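Putative histidine protein kinase (Rhodobacter sphaeroides, PDB 3KYJ) probably relays chemoreceptor signals to the flagellar motors by histidine autophosphorylation and phosphotransfer to response regulators, this piece holding its histidine-phosphotransfer (Hpt) domain. Local coordinates at residues A14-D19 and E108-R113. Sequence-based numbering, arbitrary orientation.
Sequences ALYADD and ETAASR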
ATOM      1  N   ALA A  14      -0.938  -3.854 -16.455  1.00 21.24           N
ATOM      2  CA  ALA A  14      -1.619  -2.646 -16.906  1.00 24.18           C
ATOM      3  C   ALA A  14      -1.901  -1.723 -15.723  1.00 22.33           C
ATOM      4  O   ALA A  14      -1.690  -0.520 -15.792  1.00 22.91           O
ATOM      5  CB  ALA A  14      -2.904  -2.990 -17.614  1.00 27.64           C
ATOM      6  N   LEU A  15      -2.368  -2.307 -14.624  1.00 20.54           N
ATOM      7  CA  LEU A  15      -2.668  -1.532 -13.432  1.00 20.04           C
ATOM      8  C   LEU A  15      -1.398  -0.956 -12.807  1.00 19.49           C
ATOM      9  O   LEU A  15      -1.391   0.166 -12.323  1.00 19.24           O
ATOM     10  CB  LEU A  15      -3.425  -2.399 -12.435  1.00 20.93           C
ATOM     11  CG  LEU A  15      -3.814  -1.697 -11.153  1.00 22.11           C
ATOM     12  CD1 LEU A  15      -4.756  -0.537 -11.494  1.00 23.31           C
ATOM     13  CD2 LEU A  15      -4.495  -2.695 -10.212  1.00 21.82           C
ATOM     14  N   TYR A  16      -0.316  -1.717 -12.820  1.00 19.37           N
ATOM     15  CA  TYR A  16       0.954  -1.199 -12.316  1.00 19.22           C
ATOM     16  C   TYR A  16       1.353   0.075 -13.055  1.00 20.34           C
ATOM     17  O   TYR A  16       1.767   1.061 -12.458  1.00 20.07           O
ATOM     18  CB  TYR A  16       2.018  -2.280 -12.462  1.00 19.74           C
ATOM     19  CG  TYR A  16       3.434  -1.848 -12.228  1.00 19.92           C
ATOM     20  CD1 TYR A  16       3.924  -1.634 -10.938  1.00 20.65           C
ATOM     21  CD2 TYR A  16       4.311  -1.713 -13.307  1.00 21.70           C
ATOM     22  CE1 TYR A  16       5.251  -1.263 -10.736  1.00 21.29           C
ATOM     23  CE2 TYR A  16       5.612  -1.326 -13.114  1.00 23.55           C
ATOM     24  CZ  TYR A  16       6.076  -1.119 -11.841  1.00 22.46           C
ATOM     25  OH  TYR A  16       7.396  -0.770 -11.683  1.00 22.44           O
ATOM     26  N   ALA A  17       1.210   0.064 -14.369  1.00 22.24           N
ATOM     27  CA  ALA A  17       1.597   1.219 -15.159  1.00 24.18           C
ATOM     28  C   ALA A  17       0.661   2.403 -14.916  1.00 24.70           C
ATOM     29  O   ALA A  17       1.119   3.539 -14.791  1.00 25.47           O
ATOM     30  CB  ALA A  17       1.645   0.843 -16.636  1.00 26.53           C
ATOM     31  N   ASP A  18      -0.638   2.141 -14.845  1.00 24.91           N
ATOM     32  CA  ASP A  18      -1.625   3.203 -14.709  1.00 26.99           C
ATOM     33  C   ASP A  18      -1.566   3.805 -13.311  1.00 24.52           C
ATOM     34  O   ASP A  18      -1.443   4.998 -13.173  1.00 24.68           O
ATOM     35  CB  ASP A  18      -3.031   2.673 -15.000  1.00 33.37           C
ATOM     36  CG  ASP A  18      -4.072   3.770 -15.058  1.00 40.65           C
ATOM     37  OD1 ASP A  18      -3.695   4.952 -15.166  1.00 43.45           O
ATOM     38  OD2 ASP A  18      -5.276   3.445 -15.015  1.00 44.91           O
ATOM     39  N   ASP A  19      -1.657   2.968 -12.284  1.00 21.87           N
ATOM     40  CA  ASP A  19      -1.614   3.426 -10.885  1.00 21.36           C
ATOM     41  C   ASP A  19      -0.256   4.072 -10.584  1.00 20.02           C
ATOM     42  O   ASP A  19      -0.179   5.069  -9.868  1.00 19.08           O
ATOM     43  CB  ASP A  19      -1.874   2.222  -9.966  1.00 24.02           C
ATOM     44  CG  ASP A  19      -2.462   2.610  -8.633  1.00 25.03           C
ATOM     45  OD1 ASP A  19      -3.691   2.758  -8.545  1.00 29.21           O
ATOM     46  OD2 ASP A  19      -1.711   2.735  -7.658  1.00 21.96           O
ATOM     47  N   GLU A 108      10.061   1.474 -18.158  1.00 31.29           N
ATOM     48  CA  GLU A 108      10.835   0.313 -18.562  1.00 34.09           C
ATOM     49  C   GLU A 108      10.308  -1.000 -17.981  1.00 31.27           C
ATOM     50  O   GLU A 108      10.183  -1.980 -18.715  1.00 33.20           O
ATOM     51  CB  GLU A 108      12.285   0.451 -18.144  1.00 36.84           C
ATOM     52  CG  GLU A 108      13.112  -0.760 -18.532  1.00 42.21           C
ATOM     53  CD  GLU A 108      14.401  -0.813 -17.762  1.00 43.67           C
ATOM     54  OE1 GLU A 108      15.147   0.195 -17.794  1.00 44.30           O
ATOM     55  OE2 GLU A 108      14.664  -1.847 -17.119  1.00 44.54           O
ATOM     56  N   THR A 109      10.043  -1.035 -16.673  1.00 29.08           N
ATOM     57  CA  THR A 109       9.669  -2.280 -15.994  1.00 26.18           C
ATOM     58  C   THR A 109       8.286  -2.711 -16.441  1.00 27.44           C
ATOM     59  O   THR A 109       7.999  -3.898 -16.527  1.00 28.82           O
ATOM     60  CB  THR A 109       9.685  -2.179 -14.439  1.00 26.22           C
ATOM     61  OG1 THR A 109       8.829  -1.114 -13.991  1.00 24.70           O
ATOM     62  CG2 THR A 109      11.091  -1.959 -13.928  1.00 30.20           C
ATOM     63  N   ALA A 110       7.433  -1.745 -16.751  1.00 28.59           N
ATOM     64  CA  ALA A 110       6.077  -2.056 -17.155  1.00 33.14           C
ATOM     65  C   ALA A 110       6.137  -2.807 -18.474  1.00 35.47           C
ATOM     66  O   ALA A 110       5.253  -3.607 -18.779  1.00 39.00           O
ATOM     67  CB  ALA A 110       5.260  -0.796 -17.307  1.00 35.06           C
ATOM     68  N   ALA A 111       7.183  -2.541 -19.250  1.00 38.26           N
ATOM     69  CA  ALA A 111       7.287  -3.065 -20.603  1.00 39.44           C
ATOM     70  C   ALA A 111       8.073  -4.381 -20.634  1.00 36.31           C
ATOM     71  O   ALA A 111       7.768  -5.283 -21.418  1.00 37.69           O
ATOM     72  CB  ALA A 111       7.948  -2.035 -21.505  1.00 44.23           C
ATOM     73  N   SER A 112       9.067  -4.494 -19.765  1.00 34.26           N
ATOM     74  CA  SER A 112       9.828  -5.720 -19.588  1.00 32.79           C
ATOM     75  C   SER A 112       9.118  -6.722 -18.674  1.00 28.90           C
ATOM     76  O   SER A 112       9.480  -7.890 -18.645  1.00 28.30           O
ATOM     77  CB  SER A 112      11.182  -5.418 -18.968  1.00 33.71           C
ATOM     78  OG  SER A 112      11.000  -4.928 -17.648  1.00 32.94           O
ATOM     79  N   ARG A 113       8.118  -6.267 -17.923  1.00 27.79           N
ATOM     80  CA  ARG A 113       7.493  -7.068 -16.864  1.00 25.63           C
ATOM     81  C   ARG A 113       8.540  -7.710 -15.950  1.00 26.02           C
ATOM     82  O   ARG A 113       8.404  -8.853 -15.506  1.00 25.52           O
ATOM     83  CB  ARG A 113       6.537  -8.110 -17.456  1.00 27.25           C
ATOM     84  CG  ARG A 113       5.465  -7.506 -18.313  1.00 27.47           C
ATOM     85  CD  ARG A 113       4.430  -8.529 -18.729  1.00 30.84           C
ATOM     86  NE  ARG A 113       3.328  -7.897 -19.436  1.00 32.80           N
ATOM     87  CZ  ARG A 113       2.186  -8.497 -19.744  1.00 34.82           C
ATOM     88  NH1 ARG A 113       1.982  -9.760 -19.399  1.00 36.80           N
ATOM     89  NH2 ARG A 113       1.248  -7.820 -20.387  1.00 36.99           N
TER
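Tyr16 reaches across to Thr109 on the facing helix, its OH donating a hydrogen bond to Thr109 OG1 over 2.7 Å. With CG anti to the backbone N (chi1 169°), the hydroxyl end of the ring is brought up to Thr109, and OG1 lies at the ring edge, in the ring plane, 3.3 Å from CE2. On the same ring, CD2 meets Ala110 CB at 4.2 Å. A tyrosine suits this buried place because its ring packs on Leu61 and Leu63 and meets Trp13 edge-to-face, while its hydroxyl finds a polar mate at the far end. Thr109 OG1 also hydrogen-bonds to Met105 O, one turn back, so the buried hydroxyl pair is tied to the helix backbone. A phenylalanine here lacks the hydroxyl and would probably leave Thr109 OG1 without its cross-helix donor. The segments belong to helices 10-35 and 89-112, which pack side by side in the antiparallel helical bundle of Hpt domains; they run at 168°, with axes 9.6 Å apart. One residue further on, Ala17 sets its CB 4.0 Å from Ala110 CB; at this level the CA atoms of Ala17 and Ala110 are 5.9 Å apart, a spacing that suits small methyl groups.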